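Long-range contacts in BauA (Acinetobacter baumannii, PDB 6HCP), which probably carries the iron-loaded siderophore preacinetobactin across the bacterial outer membrane as a TonB-dependent receptor: residues Asn94-Glu102 and His250-Val258; Asn259-Pro267 and Ile638-Val646. All coordinates share one frame; numbering follows the deposited sequence. Where two conformers were deposited one is given.

Interaction 1: residues Asn94-Glu102 and His250-Val258; sequences NGASGGWSE and HVDGVTRGV. With EDO (1,2-ethanediol), chain J.
W100 offers one face of its indole to R256, whose NH1 stands over the rim near NE1, at an NH1 to NE1 distance of 3.4 Å. Both of those nitrogens are donors, so the approach is one of packing. The guanidinium is not laid flat on the ring, for the two planes are turned 44° apart. A 1,2-ethanediol molecule, probably from the crystallisation liquor, lies over the same face with its C2. Its O2 sits at the edge of the guanidinium, near its plane, and accepts a bond from R256 NH1 of 3.0 Å; Y315 also bonds the diol. A bend in the arginine chain (chi2 64°) turns its end back toward the indole, and S321 O holds NE. At the edge of the indole, in its plane, a water accepts from W100 NE1 at 2.8 Å. The same water donates to R256 O, tying ring to backbone.

The meeting is one of plug with barrel, the defining arrangement of TonB-dependent receptors: residues 94-102 form a plug loop inside the barrel wall, and residues 250-258 run off the end of barrel strand 238-252.

Beside the indole, the two backbones join directly. T255 N donates to G98 O over 3.0 Å in a nearly straight bond (169°), although the donor stands above the carbonyl plane. V254 CG2 presses against the same oxygen, G98 O, at 3.3 Å, and also reaches the CB of W100, 4.1 Å away. V251 CG1 comes within 4.0 Å of G98 CA, an approach eased by the lack of a side chain on that glycine. One residue further along, G99 O accepts from R129, while Q220 and K222 hold the hydroxyl of S97.

Interaction 2: residues Asn259-Pro267 and Ile638-Val646; sequences NVSTAVGIP and INAENTLSV. With EDO (1,2-ethanediol), chain X.
L644 and I266 point at each other's segments and make most of this apolar contact, with T262 closing its outer side. The leucine's CD1 lies against V260 CG2 at 3.9 Å and the backbone of S261, its branch point CG meets T262 CG2 at 4.0 Å, and CD2 turns toward the CA of G265. I266 works through its end alone. With its chain extended at chi2 (167°), CD1 abuts I638 and V646 side by side, 4.1 Å from the CG1 of each, and rests on S645 O. W682 touches both I266 and V646 and so borders the cluster.

T262 turns a methyl group, not its hydroxyl, toward the partner: CG2 is 3.4 Å from T643 OG1. That threonine oxygen is engaged by N639, whose ND2 donates to OG1 across 3.0 Å. The other end of the same amide gathers the turn, since N639 OD1 accepts from T643 N on a lone pair and from L644 N above the carbonyl plane. On the opposing segment an ST motif, V264 N to S261 OG at 3.2 Å, shapes the bend. A 1,2-ethanediol molecule takes up T643 O and S645 N.

Residues 639-642 form a type I turn in the connection between strands 622-637 and 645-662, so the whole is a packing of one barrel loop on another, consistent with the extracellular rim of a TonB-dependent receptor.

In the fold
Interaction 1 and interaction 2 follow one another along the chain: the first closes at V258 and the second opens at N259, so one continuous run from the end of strand 238-252 onward serves both. Their centres are about 21 Å apart. Strand 258-259, which pairs in parallel with 320-325, straddles the boundary between them. Nearer the chain centre, the run meets the plug; farther from it, it meets the loop between strands 622-637 and 645-662. T688 bonds R256 and N689 bonds N259 and V260, so one further loop borders both sites. The first part of the long connection between strands 238-252 and 282-297 is joined to the plug and then to a barrel hairpin remote in sequence.

Interaction 1: residues Asn94-Glu102 and His250-Val258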
# COMPACT_ATOMS: atom_id res chain seq x y z
N ASN A 94 8.36 19.57 -11.17
CA ASN A 94 7.03 19.10 -11.43
C ASN A 94 6.94 17.59 -11.11
O ASN A 94 5.85 17.07 -11.00
CB ASN A 94 6.59 19.38 -12.87
CG ASN A 94 7.47 18.73 -13.90
OD1 ASN A 94 8.68 19.03 -13.98
ND2 ASN A 94 6.90 17.79 -14.65
N GLY A 95 8.07 16.87 -11.10
CA GLY A 95 8.13 15.52 -10.50
C GLY A 95 7.56 14.41 -11.37
O GLY A 95 7.34 13.31 -10.87
N ALA A 96 7.46 14.62 -12.69
CA ALA A 96 7.00 13.59 -13.60
C ALA A 96 8.06 12.49 -13.71
O ALA A 96 9.27 12.73 -13.53
CB ALA A 96 6.67 14.17 -14.96
N SER A 97 7.59 11.29 -14.02
CA SER A 97 8.46 10.16 -14.32
C SER A 97 8.64 10.03 -15.84
O SER A 97 7.67 10.02 -16.59
CB SER A 97 7.88 8.87 -13.74
OG SER A 97 8.58 7.74 -14.25
N GLY A 98 9.89 9.84 -16.28
CA GLY A 98 10.18 9.48 -17.65
C GLY A 98 9.86 10.60 -18.63
O GLY A 98 9.48 10.34 -19.76
N GLY A 99 10.14 11.84 -18.23
CA GLY A 99 10.11 12.96 -19.16
C GLY A 99 11.30 12.89 -20.11
O GLY A 99 12.23 12.10 -19.93
N TRP A 100 11.27 13.76 -21.12
CA TRP A 100 12.35 13.82 -22.10
C TRP A 100 13.57 14.58 -21.55
O TRP A 100 14.65 14.54 -22.14
CB TRP A 100 11.84 14.41 -23.41
CG TRP A 100 11.07 15.68 -23.26
CD1 TRP A 100 9.72 15.83 -23.18
CD2 TRP A 100 11.62 17.01 -23.23
NE1 TRP A 100 9.40 17.16 -23.07
CE2 TRP A 100 10.54 17.91 -23.19
CE3 TRP A 100 12.92 17.53 -23.33
CZ2 TRP A 100 10.71 19.28 -23.10
CZ3 TRP A 100 13.10 18.90 -23.24
CH2 TRP A 100 12.01 19.76 -23.10
N SER A 101 13.42 15.25 -20.41
CA SER A 101 14.54 15.85 -19.69
C SER A 101 14.17 15.96 -18.22
O SER A 101 12.99 15.88 -17.87
CB SER A 101 14.93 17.21 -20.22
OG SER A 101 14.06 18.23 -19.73
N GLU A 102 15.17 16.26 -17.39
CA GLU A 102 14.91 16.73 -16.02
C GLU A 102 14.33 18.14 -16.11
O GLU A 102 14.44 18.83 -17.14
CB GLU A 102 16.18 16.76 -15.17
CG GLU A 102 16.92 15.43 -15.09
CD GLU A 102 18.03 15.41 -14.06
OE1 GLU A 102 17.76 15.86 -12.93
OE2 GLU A 102 19.18 14.92 -14.37
N HIS A 250 17.40 6.48 -22.20
CA HIS A 250 16.36 6.05 -23.12
C HIS A 250 15.08 5.76 -22.34
O HIS A 250 15.10 4.98 -21.40
CB HIS A 250 16.82 4.81 -23.91
CG HIS A 250 15.81 4.33 -24.90
ND1 HIS A 250 15.97 4.51 -26.26
CD2 HIS A 250 14.61 3.74 -24.74
CE1 HIS A 250 14.93 4.01 -26.89
NE2 HIS A 250 14.08 3.52 -25.98
N VAL A 251 13.97 6.36 -22.78
CA VAL A 251 12.66 6.10 -22.18
C VAL A 251 11.71 5.69 -23.30
O VAL A 251 11.55 6.39 -24.28
CB VAL A 251 12.08 7.30 -21.41
CG1 VAL A 251 10.75 6.95 -20.76
CG2 VAL A 251 13.07 7.84 -20.39
N ASP A 252 11.12 4.50 -23.15
CA ASP A 252 9.96 4.08 -23.94
C ASP A 252 8.71 4.42 -23.13
O ASP A 252 8.69 4.21 -21.93
CB ASP A 252 10.02 2.58 -24.25
CG ASP A 252 11.09 2.17 -25.25
OD1 ASP A 252 11.29 2.91 -26.22
OD2 ASP A 252 11.76 1.15 -25.02
N GLY A 253 7.71 5.01 -23.78
CA GLY A 253 6.58 5.58 -23.10
C GLY A 253 6.95 6.88 -22.40
O GLY A 253 6.64 7.10 -21.22
N VAL A 254 7.65 7.74 -23.14
CA VAL A 254 8.10 9.03 -22.61
C VAL A 254 6.88 9.91 -22.33
O VAL A 254 5.88 9.91 -23.08
CB VAL A 254 9.08 9.70 -23.59
CG1 VAL A 254 8.44 9.98 -24.93
CG2 VAL A 254 9.66 11.00 -23.02
N THR A 255 6.95 10.71 -21.26
CA THR A 255 5.86 11.61 -20.90
C THR A 255 6.15 13.02 -21.45
O THR A 255 7.21 13.60 -21.18
CB THR A 255 5.56 11.54 -19.40
OG1 THR A 255 4.35 12.28 -19.20
CG2 THR A 255 6.67 12.09 -18.52
N ARG A 256 5.21 13.51 -22.27
CA ARG A 256 5.30 14.80 -22.98
C ARG A 256 4.43 15.85 -22.28
O ARG A 256 4.67 17.06 -22.40
CB ARG A 256 4.89 14.62 -24.44
CG ARG A 256 4.92 15.89 -25.28
CD ARG A 256 6.34 16.43 -25.38
NE ARG A 256 6.49 17.52 -26.34
CZ ARG A 256 7.66 17.98 -26.79
NH1 ARG A 256 8.81 17.41 -26.44
NH2 ARG A 256 7.67 18.94 -27.70
N GLY A 257 3.35 15.40 -21.63
CA GLY A 257 2.37 16.28 -21.02
C GLY A 257 1.28 16.75 -21.98
O GLY A 257 1.28 16.43 -23.17
N VAL A 258 0.32 17.47 -21.42
CA VAL A 258 -0.90 17.81 -22.12
C VAL A 258 -1.22 19.30 -21.88
O VAL A 258 -0.89 19.88 -20.84
CB VAL A 258 -2.06 16.90 -21.68
CG1 VAL A 258 -1.73 15.44 -21.97
CG2 VAL A 258 -2.42 17.09 -20.22
C1 EDO J . 13.12 19.46 -27.24
O1 EDO J . 12.76 20.75 -27.73
C2 EDO J . 11.84 18.77 -26.78
O2 EDO J . 11.64 17.53 -27.47
O HOH W 1 6.95 18.25 -22.34

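Interaction 2: residues Asn259-Pro267 and Ile638-Val646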
# COMPACT_ATOMS: atom_id res chain seq x y z
N ASN A 259 -1.99 19.83 -22.81
CA ASN A 259 -2.46 21.23 -22.79
C ASN A 259 -3.93 21.29 -22.39
O ASN A 259 -4.71 20.39 -22.69
CB ASN A 259 -2.21 21.89 -24.15
CG ASN A 259 -0.73 22.09 -24.41
OD1 ASN A 259 0.07 22.10 -23.48
ND2 ASN A 259 -0.33 22.08 -25.68
N VAL A 260 -4.30 22.41 -21.76
CA VAL A 260 -5.64 22.68 -21.33
C VAL A 260 -6.00 24.10 -21.80
O VAL A 260 -5.13 24.94 -22.03
CB VAL A 260 -5.79 22.53 -19.80
CG1 VAL A 260 -5.75 21.07 -19.40
CG2 VAL A 260 -4.74 23.31 -19.02
N SER A 261 -7.31 24.37 -21.84
CA SER A 261 -7.84 25.71 -22.12
C SER A 261 -8.70 26.17 -20.95
O SER A 261 -9.25 25.36 -20.21
CB SER A 261 -8.64 25.70 -23.40
OG SER A 261 -9.78 24.86 -23.27
N THR A 262 -8.97 27.48 -20.91
CA THR A 262 -9.89 28.03 -19.93
C THR A 262 -11.32 27.59 -20.26
O THR A 262 -12.11 27.38 -19.37
CB THR A 262 -9.78 29.55 -19.86
OG1 THR A 262 -10.02 30.06 -21.16
CG2 THR A 262 -8.42 30.02 -19.39
N ALA A 263 -11.63 27.42 -21.55
CA ALA A 263 -12.98 27.02 -21.99
C ALA A 263 -13.32 25.64 -21.42
O ALA A 263 -14.41 25.44 -20.91
CB ALA A 263 -13.07 27.02 -23.50
N VAL A 264 -12.35 24.73 -21.41
CA VAL A 264 -12.63 23.36 -21.01
C VAL A 264 -12.28 23.16 -19.53
O VAL A 264 -13.00 22.48 -18.82
CB VAL A 264 -11.87 22.38 -21.91
CG1 VAL A 264 -11.96 20.95 -21.38
CG2 VAL A 264 -12.37 22.49 -23.35
N GLY A 265 -11.14 23.69 -19.10
CA GLY A 265 -10.70 23.57 -17.73
C GLY A 265 -9.83 22.34 -17.51
O GLY A 265 -9.60 21.56 -18.44
N ILE A 266 -9.39 22.17 -16.26
CA ILE A 266 -8.52 21.09 -15.85
C ILE A 266 -9.37 20.03 -15.16
O ILE A 266 -9.90 20.25 -14.08
CB ILE A 266 -7.40 21.59 -14.92
CG1 ILE A 266 -6.52 22.62 -15.63
CG2 ILE A 266 -6.56 20.42 -14.41
CD1 ILE A 266 -5.60 23.39 -14.75
N PRO A 267 -9.50 18.83 -15.75
CA PRO A 267 -10.24 17.76 -15.09
C PRO A 267 -9.39 17.11 -14.01
O PRO A 267 -8.17 17.33 -13.91
CB PRO A 267 -10.53 16.79 -16.24
CG PRO A 267 -9.31 16.95 -17.12
CD PRO A 267 -8.89 18.41 -17.00
N ILE A 638 -1.22 27.78 -13.86
CA ILE A 638 -0.94 27.07 -15.10
C ILE A 638 -0.83 28.06 -16.27
O ILE A 638 -0.15 27.77 -17.27
CB ILE A 638 -2.00 25.97 -15.32
CG1 ILE A 638 -1.88 24.92 -14.21
CG2 ILE A 638 -1.90 25.33 -16.70
CD1 ILE A 638 -0.48 24.34 -14.03
N ASN A 639 -1.46 29.23 -16.14
CA ASN A 639 -1.32 30.28 -17.18
C ASN A 639 -1.06 31.63 -16.53
O ASN A 639 -1.27 31.83 -15.35
CB ASN A 639 -2.54 30.36 -18.11
CG ASN A 639 -3.85 30.68 -17.41
OD1 ASN A 639 -3.89 31.10 -16.25
ND2 ASN A 639 -4.95 30.45 -18.11
N ALA A 640 -0.47 32.53 -17.32
CA ALA A 640 -0.01 33.83 -16.84
C ALA A 640 -1.20 34.74 -16.54
O ALA A 640 -1.08 35.71 -15.79
CB ALA A 640 0.92 34.45 -17.86
N GLU A 641 -2.35 34.43 -17.15
CA GLU A 641 -3.63 35.10 -16.85
C GLU A 641 -4.12 34.74 -15.45
O GLU A 641 -4.99 35.42 -14.90
CB GLU A 641 -4.70 34.73 -17.89
CG GLU A 641 -4.39 35.23 -19.29
CD GLU A 641 -3.26 34.53 -20.03
OE1 GLU A 641 -3.04 33.31 -19.77
OE2 GLU A 641 -2.51 35.24 -20.75
N ASN A 642 -3.56 33.66 -14.88
CA ASN A 642 -3.89 33.17 -13.55
C ASN A 642 -5.38 32.78 -13.45
O ASN A 642 -5.97 32.85 -12.38
CB ASN A 642 -3.54 34.17 -12.44
CG ASN A 642 -2.06 34.39 -12.17
OD1 ASN A 642 -1.74 35.13 -11.26
ND2 ASN A 642 -1.16 33.77 -12.93
N THR A 643 -5.94 32.27 -14.55
CA THR A 643 -7.32 31.77 -14.55
C THR A 643 -7.35 30.24 -14.47
O THR A 643 -8.41 29.65 -14.36
CB THR A 643 -8.06 32.28 -15.79
OG1 THR A 643 -7.26 31.98 -16.93
CG2 THR A 643 -8.36 33.76 -15.70
N LEU A 644 -6.18 29.60 -14.58
CA LEU A 644 -6.07 28.15 -14.38
C LEU A 644 -4.97 27.90 -13.36
O LEU A 644 -3.91 28.50 -13.44
CB LEU A 644 -5.74 27.44 -15.68
CG LEU A 644 -6.80 27.42 -16.78
CD1 LEU A 644 -6.23 26.81 -18.05
CD2 LEU A 644 -8.03 26.67 -16.34
N SER A 645 -5.25 26.97 -12.43
CA SER A 645 -4.29 26.58 -11.41
C SER A 645 -4.49 25.11 -11.05
O SER A 645 -5.51 24.51 -11.38
CB SER A 645 -4.42 27.44 -10.20
OG SER A 645 -5.67 27.25 -9.59
N VAL A 646 -3.47 24.55 -10.39
CA VAL A 646 -3.55 23.24 -9.77
C VAL A 646 -3.22 23.41 -8.30
O VAL A 646 -2.43 24.26 -7.91
CB VAL A 646 -2.61 22.23 -10.44
CG1 VAL A 646 -3.01 21.97 -11.86
CG2 VAL A 646 -1.15 22.67 -10.36
C1 EDO X . -8.52 26.25 -11.31
O1 EDO X . -8.11 26.00 -12.66
C2 EDO X . -9.09 27.65 -11.17
O2 EDO X . -9.74 28.00 -12.40